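Local coordinates for beta-alanyl-CoA:ammonia lyase 2 (Clostridium propionicum, PDB 4MTU), which probably eliminates ammonia from beta-alanyl-CoA, and is a hot dog fold lyase that binds zinc, at residues Asn22-Asn25 / Gly26-Val30. Sequence-based numbering, arbitrary orientation.
Sequences NLVN and GARIV
Asn-25 and Arg-28 close the turn that leads an extended loop into a helix: Arg-28 N donates to Asn-25 O across 3.0 Å with an N-H...O angle of 151°, the donor standing above the carbonyl plane. One residue on, Ile-29 N bonds to Gly-26 O at 2.9 Å; both bonds span three residues, as in a 3-10 turn, whereas the wider bond from Val-30 N to that same Gly-26 O is weak. Val-24 and Asn-25 keep extended backbone angles, and from Gly-26 onward the phi/psi pairs take helical values. Val-24 sets its CG1 methyl, anti to the backbone N (chi1 -178°), obliquely across the aliphatic base of Arg-28, 3.6 Å from Arg-28 CB. In Asn-25 a chi1 of 55° folds CG back over the backbone, which brings the amide over the opening turn. Its amide is in van der Waals contact there, Asn-25 OD1 3.8 Å from Arg-28 CB and Asn-25 ND2 equally far from Ala-27 CB. Arg-28 bends at chi2 and carries its guanidinium away to a salt bridge with Asp-16 and a hydrogen bond to Gln-32. Asn-31 of a second subunit packs on Asn-25 and Ala-27. Here a loop enters helix 27-45, the long central helix around which the sheet of a hot dog fold wraps.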
loop_
_atom_site.group_PDB
_atom_site.type_symbol
_atom_site.label_atom_id
_atom_site.label_comp_id
_atom_site.label_asym_id
_atom_site.label_seq_id
_atom_site.Cartn_x
_atom_site.Cartn_y
_atom_site.Cartn_z
ATOM N N ASN A 22 8.903 13.834 -4.833
ATOM C CA ASN A 22 7.461 13.693 -5.110
ATOM C C ASN A 22 7.169 13.278 -6.541
ATOM O O ASN A 22 6.075 13.493 -7.054
ATOM C CB ASN A 22 6.698 14.953 -4.746
ATOM C CG ASN A 22 6.713 15.092 -3.241
ATOM O OD1 ASN A 22 6.204 14.223 -2.519
ATOM N ND2 ASN A 22 7.465 16.100 -2.740
ATOM N N LEU A 23 8.123 12.581 -7.180
ATOM C CA LEU A 23 8.016 12.159 -8.554
ATOM C C LEU A 23 7.386 10.768 -8.623
ATOM O O LEU A 23 7.838 9.814 -7.961
ATOM C CB LEU A 23 9.412 12.149 -9.175
ATOM C CG LEU A 23 9.479 11.777 -10.640
ATOM C CD1 LEU A 23 8.787 12.801 -11.531
ATOM C CD2 LEU A 23 10.943 11.672 -11.058
ATOM N N VAL A 24 6.339 10.647 -9.437
ATOM C CA VAL A 24 5.676 9.377 -9.692
ATOM C C VAL A 24 6.436 8.654 -10.799
ATOM O O VAL A 24 6.992 9.271 -11.717
ATOM C CB VAL A 24 4.209 9.611 -10.073
ATOM C CG1 VAL A 24 3.468 8.333 -10.308
ATOM C CG2 VAL A 24 3.509 10.462 -9.000
ATOM N N ASN A 25 6.511 7.321 -10.695
ATOM C CA ASN A 25 7.153 6.502 -11.705
ATOM C C ASN A 25 6.258 6.307 -12.930
ATOM O O ASN A 25 5.026 6.258 -12.857
ATOM C CB ASN A 25 7.561 5.161 -11.105
ATOM C CG ASN A 25 6.482 4.362 -10.441
ATOM O OD1 ASN A 25 5.494 4.919 -9.944
ATOM N ND2 ASN A 25 6.693 3.059 -10.306
ATOM N N GLY A 26 6.884 6.134 -14.104
ATOM C CA GLY A 26 6.135 5.872 -15.310
ATOM C C GLY A 26 5.298 4.580 -15.238
ATOM O O GLY A 26 4.224 4.489 -15.834
ATOM N N ALA A 27 5.771 3.604 -14.477
ATOM C CA ALA A 27 5.017 2.380 -14.317
ATOM C C ALA A 27 3.637 2.610 -13.706
ATOM O O ALA A 27 2.747 1.788 -13.908
ATOM C CB ALA A 27 5.780 1.341 -13.516
ATOM N N ARG A 28 3.428 3.718 -12.979
ATOM C CA ARG A 28 2.085 3.990 -12.460
ATOM C C ARG A 28 1.084 4.156 -13.595
ATOM O O ARG A 28 -0.088 3.780 -13.471
ATOM C CB ARG A 28 2.134 5.256 -11.585
ATOM C CG ARG A 28 0.786 5.716 -11.048
ATOM C CD ARG A 28 0.210 4.763 -10.066
ATOM N NE ARG A 28 -1.122 5.159 -9.581
ATOM C CZ ARG A 28 -2.228 4.893 -10.212
ATOM N NH1 ARG A 28 -2.229 4.239 -11.371
ATOM N NH2 ARG A 28 -3.391 5.251 -9.690
ATOM N N ILE A 29 1.534 4.768 -14.710
ATOM C CA ILE A 29 0.659 4.911 -15.866
ATOM C C ILE A 29 0.343 3.536 -16.468
ATOM O O ILE A 29 -0.798 3.250 -16.837
ATOM C CB ILE A 29 1.345 5.809 -16.941
ATOM C CG1 ILE A 29 1.536 7.231 -16.406
ATOM C CG2 ILE A 29 0.546 5.763 -18.214
ATOM C CD1 ILE A 29 2.388 8.120 -17.316
ATOM N N VAL A 30 1.369 2.671 -16.572
ATOM C CA VAL A 30 1.185 1.338 -17.119
ATOM C C VAL A 30 0.234 0.529 -16.232
ATOM O O VAL A 30 -0.617 -0.183 -16.781
ATOM C CB VAL A 30 2.543 0.661 -17.307
ATOM C CG1 VAL A 30 2.357 -0.738 -17.887
ATOM C CG2 VAL A 30 3.462 1.507 -18.193
#